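Local coordinates for ferric uptake regulation protein (Pseudomonas aeruginosa PAO1, PDB 6H1C) that probably acts as an iron-sensing transcription factor that binds DNA through a winged-helix domain when metal-loaded, to control genes of iron uptake, at residues B[33-38]-B[53-58]; B[65-70]-B[77-82]. The protein carries 2 engineered substitutions. All coordinates share one frame; numbering follows the deposited sequence.

Contact 1: residues B[33-38]-B[53-58]; sequences MSAEDV and TVYRVL. With MN (manganese (II) ion), chain H.
V54 reaches from helix 51-63 into the first turn of helix 35-44 and lays its CG1 methyl against two parts of it. V54 CG1 lies 3.6 Å from the backbone oxygen A35 O and 3.8 Å from V38 CG1, where the two valine side chains cross obliquely. Each valine sets CG1 anti to its own backbone N (chi1 168° for V54, 167° for V38), which brings this pair of methyls together. One turn further along, L58 approaches with its CD1 branch, 3.9 Å from A35 CA and 4.1 Å from A35 CB. The same A35 methyl sits at the edge of the Y55 ring, near its plane, 4.4 Å from Y55 CD1. A35 is thus met by the side chains of V54, Y55 and L58, a small residue where the helices come close. Polar contacts gather at the start of helix 35-44. S34 and D37 form a capping box: D37 N donates to S34 OG at 2.8 Å, and S34 N returns a bond to D37 OD2, which it meets from above the carboxylate plane. E36, whose CB points away from helix 51-63, binds a manganese ion through OE2 at 2.2 Å; H76 and D73 of the second subunit complete the protein ligands of that ion. No hydrogen bond crosses between the segments, so the two helices of the presumed DNA-binding domain meet through apolar packing, while capping and metal binding occupy other sides of the same first turn.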
loop_
_atom_site.group_PDB
_atom_site.type_symbol
_atom_site.label_atom_id
_atom_site.label_comp_id
_atom_site.label_asym_id
_atom_site.label_seq_id
_atom_site.Cartn_x
_atom_site.Cartn_y
_atom_site.Cartn_z
ATOM N N MET B 33 -0.149 14.528 9.414
ATOM C CA MET B 33 1.295 14.406 9.486
ATOM C C MET B 33 1.755 13.112 8.836
ATOM O O MET B 33 1.189 12.048 9.095
ATOM C CB MET B 33 1.754 14.460 10.938
ATOM C CG MET B 33 1.446 15.774 11.627
ATOM S SD MET B 33 2.223 15.882 13.251
ATOM C CE MET B 33 3.933 16.089 12.766
ATOM N N SER B 34 2.786 13.209 8.002
ATOM C CA SER B 34 3.524 12.032 7.576
ATOM C C SER B 34 4.313 11.430 8.742
ATOM O O SER B 34 4.528 12.058 9.780
ATOM C CB SER B 34 4.481 12.393 6.454
ATOM O OG SER B 34 5.649 12.995 6.976
ATOM N N ALA B 35 4.755 10.184 8.566
ATOM C CA ALA B 35 5.671 9.610 9.548
ATOM C C ALA B 35 6.925 10.465 9.678
ATOM O O ALA B 35 7.456 10.640 10.777
ATOM C CB ALA B 35 6.039 8.177 9.164
ATOM N N GLU B 36 7.409 11.010 8.563
ATOM C CA GLU B 36 8.582 11.879 8.610
ATOM C C GLU B 36 8.299 13.153 9.405
ATOM O O GLU B 36 9.160 13.625 10.153
ATOM C CB GLU B 36 9.043 12.217 7.194
ATOM C CG GLU B 36 10.086 11.294 6.600
ATOM C CD GLU B 36 10.666 11.843 5.294
ATOM O OE1 GLU B 36 11.374 12.877 5.317
ATOM O OE2 GLU B 36 10.386 11.260 4.237
ATOM N N ASP B 37 7.098 13.724 9.251
ATOM C CA ASP B 37 6.714 14.888 10.047
ATOM C C ASP B 37 6.773 14.599 11.536
ATOM O O ASP B 37 7.186 15.453 12.325
ATOM C CB ASP B 37 5.307 15.333 9.693
ATOM C CG ASP B 37 5.192 15.824 8.281
ATOM O OD1 ASP B 37 6.228 16.273 7.733
ATOM O OD2 ASP B 37 4.057 15.771 7.733
ATOM N N VAL B 38 6.317 13.423 11.954
ATOM C CA VAL B 38 6.309 13.141 13.382
ATOM C C VAL B 38 7.731 12.975 13.888
ATOM O O VAL B 38 8.076 13.435 14.981
ATOM C CB VAL B 38 5.441 11.912 13.671
ATOM C CG1 VAL B 38 5.689 11.426 15.072
ATOM C CG2 VAL B 38 3.993 12.282 13.464
ATOM N N THR B 53 11.180 3.427 14.468
ATOM C CA THR B 53 10.280 3.277 15.600
ATOM C C THR B 53 9.038 4.107 15.378
ATOM O O THR B 53 7.926 3.639 15.622
ATOM C CB THR B 53 10.962 3.674 16.914
ATOM O OG1 THR B 53 12.192 2.962 17.059
ATOM C CG2 THR B 53 10.072 3.323 18.102
ATOM N N VAL B 54 9.215 5.335 14.884
ATOM C CA VAL B 54 8.095 6.251 14.699
ATOM C C VAL B 54 7.023 5.612 13.832
ATOM O O VAL B 54 5.827 5.650 14.154
ATOM C CB VAL B 54 8.598 7.576 14.098
ATOM C CG1 VAL B 54 7.434 8.432 13.624
ATOM C CG2 VAL B 54 9.388 8.317 15.126
ATOM N N TYR B 55 7.441 4.991 12.726
ATOM C CA TYR B 55 6.494 4.346 11.839
ATOM C C TYR B 55 5.839 3.142 12.500
ATOM O O TYR B 55 4.631 2.930 12.346
ATOM C CB TYR B 55 7.186 3.933 10.549
ATOM C CG TYR B 55 6.276 3.184 9.635
ATOM C CD1 TYR B 55 5.286 3.852 8.912
ATOM C CD2 TYR B 55 6.377 1.815 9.498
ATOM C CE1 TYR B 55 4.425 3.159 8.074
ATOM C CE2 TYR B 55 5.514 1.119 8.674
ATOM C CZ TYR B 55 4.547 1.792 7.967
ATOM O OH TYR B 55 3.705 1.097 7.137
ATOM N N ARG B 56 6.612 2.320 13.217
ATOM C CA ARG B 56 6.005 1.162 13.863
ATOM C C ARG B 56 4.977 1.594 14.893
ATOM O O ARG B 56 3.911 0.978 15.011
ATOM C CB ARG B 56 7.068 0.278 14.506
ATOM C CG ARG B 56 7.803 -0.543 13.491
ATOM C CD ARG B 56 8.862 -1.436 14.106
ATOM N NE ARG B 56 9.610 -2.096 13.038
ATOM C CZ ARG B 56 9.210 -3.206 12.411
ATOM N NH1 ARG B 56 8.071 -3.806 12.754
ATOM N NH2 ARG B 56 9.953 -3.724 11.433
ATOM N N VAL B 57 5.269 2.655 15.647
ATOM C CA VAL B 57 4.327 3.069 16.676
ATOM C C VAL B 57 3.057 3.624 16.043
ATOM O O VAL B 57 1.946 3.340 16.511
ATOM C CB VAL B 57 4.974 4.080 17.630
ATOM C CG1 VAL B 57 3.903 4.714 18.505
ATOM C CG2 VAL B 57 6.018 3.398 18.466
ATOM N N LEU B 58 3.195 4.429 14.982
ATOM C CA LEU B 58 2.014 4.888 14.247
ATOM C C LEU B 58 1.194 3.711 13.718
ATOM O O LEU B 58 -0.039 3.738 13.749
ATOM C CB LEU B 58 2.423 5.819 13.104
ATOM C CG LEU B 58 3.026 7.136 13.574
ATOM C CD1 LEU B 58 3.628 7.919 12.414
ATOM C CD2 LEU B 58 1.984 7.976 14.316
HETATM MN MN MN H . 9.190 9.452 4.392
#

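Contact 2: residues B[65-70]-B[77-82]; sequences GLVVRH and AVFELA. With ZN (zinc ion), chain T; ZN (zinc ion), chain S.
A77 rests its CB methyl over one face of the R69 guanidinium, 3.7 Å from R69 NH2. V78 follows in a hydrogen-bonded antiparallel pair with H70: V78 N donates to H70 O and H70 N to V78 O, both at 2.8 Å. F79 pairs with R69 without hydrogen bonds, and their side chains run side by side, pointing the same way. The guanidinium and ring planes stand 77° apart, with R69 NH1 3.7 Å from F79 CZ, while V67 CG1 meets the ring edge in plane, at CD2. E80 faces V68, whose N-H runs almost straight to E80 O (2.7 Å, 170°), nearly along the C=O axis. With CG anti to its backbone N (chi1 -175°), the E80 chain extends to a zinc ion bound through OE2; H32, H89 and E100 are the other ligands. E80 OE1 also lies at the edge of the H70 ring, 3.2 Å from H70 CD2. H70 uses ND1 for a different zinc ion, and its NE2 is hydrogen-bonded to A86 O. L81 lies opposite V67 in a non-hydrogen-bonded pair whose side chains diverge, and packs on L25 of helix 16-26. A82 N closes the pairing with a bond to L66 O (3.0 Å), while its CB lies against V68 CG2. G65 closes helix 51-63 in a Schellman motif, and after L66 the chain enters this two-stranded antiparallel hairpin, the wing of a winged-helix domain as in Fur-family regulators, with metal ligands on the V68, H70, V78 and E80 face.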
loop_
_atom_site.group_PDB
_atom_site.type_symbol
_atom_site.label_atom_id
_atom_site.label_comp_id
_atom_site.label_asym_id
_atom_site.label_seq_id
_atom_site.Cartn_x
_atom_site.Cartn_y
_atom_site.Cartn_z
ATOM N N GLY B 65 -6.855 1.720 16.574
ATOM C CA GLY B 65 -7.908 2.697 16.439
ATOM C C GLY B 65 -7.603 4.065 16.992
ATOM O O GLY B 65 -8.464 4.944 16.918
ATOM N N LEU B 66 -6.414 4.284 17.543
ATOM C CA LEU B 66 -6.098 5.602 18.078
ATOM C C LEU B 66 -5.895 6.616 16.966
ATOM O O LEU B 66 -6.107 7.813 17.170
ATOM C CB LEU B 66 -4.839 5.534 18.940
ATOM C CG LEU B 66 -4.896 4.762 20.250
ATOM C CD1 LEU B 66 -3.506 4.705 20.838
ATOM C CD2 LEU B 66 -5.859 5.455 21.180
ATOM N N VAL B 67 -5.493 6.157 15.794
ATOM C CA VAL B 67 -5.089 7.021 14.696
ATOM C C VAL B 67 -5.713 6.472 13.423
ATOM O O VAL B 67 -5.886 5.262 13.275
ATOM C CB VAL B 67 -3.539 7.083 14.608
ATOM C CG1 VAL B 67 -3.053 6.729 13.218
ATOM C CG2 VAL B 67 -3.043 8.428 15.025
ATOM N N VAL B 68 -6.053 7.359 12.499
ATOM C CA VAL B 68 -6.554 6.969 11.185
ATOM C C VAL B 68 -5.464 7.205 10.148
ATOM O O VAL B 68 -4.772 8.226 10.176
ATOM C CB VAL B 68 -7.829 7.743 10.801
ATOM C CG1 VAL B 68 -8.296 7.318 9.425
ATOM C CG2 VAL B 68 -8.914 7.511 11.810
ATOM N N ARG B 69 -5.322 6.279 9.219
ATOM C CA ARG B 69 -4.308 6.384 8.182
ATOM C C ARG B 69 -4.962 6.660 6.826
ATOM O O ARG B 69 -5.849 5.918 6.390
ATOM C CB ARG B 69 -3.481 5.109 8.158
ATOM C CG ARG B 69 -2.408 5.086 7.129
ATOM C CD ARG B 69 -2.146 3.640 6.764
ATOM N NE ARG B 69 -1.044 3.505 5.823
ATOM C CZ ARG B 69 0.184 3.127 6.162
ATOM N NH1 ARG B 69 0.469 2.843 7.427
ATOM N NH2 ARG B 69 1.124 3.020 5.232
ATOM N N HIS B 70 -4.538 7.731 6.168
ATOM C CA HIS B 70 -5.010 8.052 4.833
ATOM C C HIS B 70 -3.856 8.048 3.846
ATOM O O HIS B 70 -2.679 8.093 4.213
ATOM C CB HIS B 70 -5.690 9.420 4.775
ATOM C CG HIS B 70 -6.913 9.524 5.618
ATOM N ND1 HIS B 70 -8.095 8.895 5.296
ATOM C CD2 HIS B 70 -7.145 10.197 6.768
ATOM C CE1 HIS B 70 -9.002 9.174 6.210
ATOM N NE2 HIS B 70 -8.454 9.967 7.111
ATOM N N ALA B 77 1.731 8.266 3.258
ATOM C CA ALA B 77 0.698 7.995 4.243
ATOM C C ALA B 77 0.550 9.150 5.232
ATOM O O ALA B 77 1.532 9.728 5.700
ATOM C CB ALA B 77 1.016 6.702 4.980
ATOM N N VAL B 78 -0.694 9.487 5.541
ATOM C CA VAL B 78 -1.031 10.560 6.470
ATOM C C VAL B 78 -1.621 9.925 7.720
ATOM O O VAL B 78 -2.481 9.048 7.621
ATOM C CB VAL B 78 -2.028 11.538 5.833
ATOM C CG1 VAL B 78 -2.630 12.417 6.889
ATOM C CG2 VAL B 78 -1.343 12.365 4.763
ATOM N N PHE B 79 -1.158 10.336 8.887
ATOM C CA PHE B 79 -1.776 9.857 10.109
ATOM C C PHE B 79 -2.469 11.004 10.823
ATOM O O PHE B 79 -2.068 12.165 10.723
ATOM C CB PHE B 79 -0.767 9.197 11.024
ATOM C CG PHE B 79 -0.065 8.054 10.394
ATOM C CD1 PHE B 79 1.005 8.269 9.555
ATOM C CD2 PHE B 79 -0.479 6.762 10.626
ATOM C CE1 PHE B 79 1.649 7.226 8.969
ATOM C CE2 PHE B 79 0.169 5.713 10.034
ATOM C CZ PHE B 79 1.235 5.942 9.211
ATOM N N GLU B 80 -3.529 10.663 11.530
ATOM C CA GLU B 80 -4.495 11.646 11.971
ATOM C C GLU B 80 -5.139 11.066 13.209
ATOM O O GLU B 80 -5.558 9.904 13.193
ATOM C CB GLU B 80 -5.524 11.885 10.874
ATOM C CG GLU B 80 -6.539 12.966 11.113
ATOM C CD GLU B 80 -7.344 13.238 9.858
ATOM O OE1 GLU B 80 -7.084 12.569 8.850
ATOM O OE2 GLU B 80 -8.230 14.101 9.856
ATOM N N LEU B 81 -5.153 11.836 14.289
ATOM C CA LEU B 81 -5.854 11.384 15.475
ATOM C C LEU B 81 -7.277 11.003 15.097
ATOM O O LEU B 81 -7.945 11.713 14.340
ATOM C CB LEU B 81 -5.846 12.473 16.537
ATOM C CG LEU B 81 -4.547 12.560 17.333
ATOM C CD1 LEU B 81 -4.646 13.693 18.342
ATOM C CD2 LEU B 81 -4.272 11.227 18.016
ATOM N N ALA B 82 -7.716 9.850 15.603
ATOM C CA ALA B 82 -9.019 9.278 15.260
ATOM C C ALA B 82 -10.161 9.971 16.008
ATOM O O ALA B 82 -10.858 9.376 16.823
ATOM C CB ALA B 82 -9.034 7.782 15.545
HETATM ZN ZN ZN T . -9.051 7.904 4.004
HETATM ZN ZN ZN S . -8.095 15.123 8.549
#

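Overall arrangement
Contact 1 packs two helices and contact 2 pairs two strands, yet they belong to one domain, with centres about 11 Å apart. Helix 51-63 runs from contact 1 towards strand 67-70, and the two contacts touch directly. M33 O and F79 N, 2.9 Å apart, probably hydrogen-bond, tying the chain before helix 35-44 to the hairpin. L58 CB lies 3.8 Å from F79 CE2, so the leucine that packs on A35 also borders the phenylalanine beside R69. Metal sites lie beside both contacts: the side chain of A35 in contact 1 is about 4 Å from a bound manganese ion, and that of A77 in contact 2 about 6 Å from one. Both contacts also touch the second subunit.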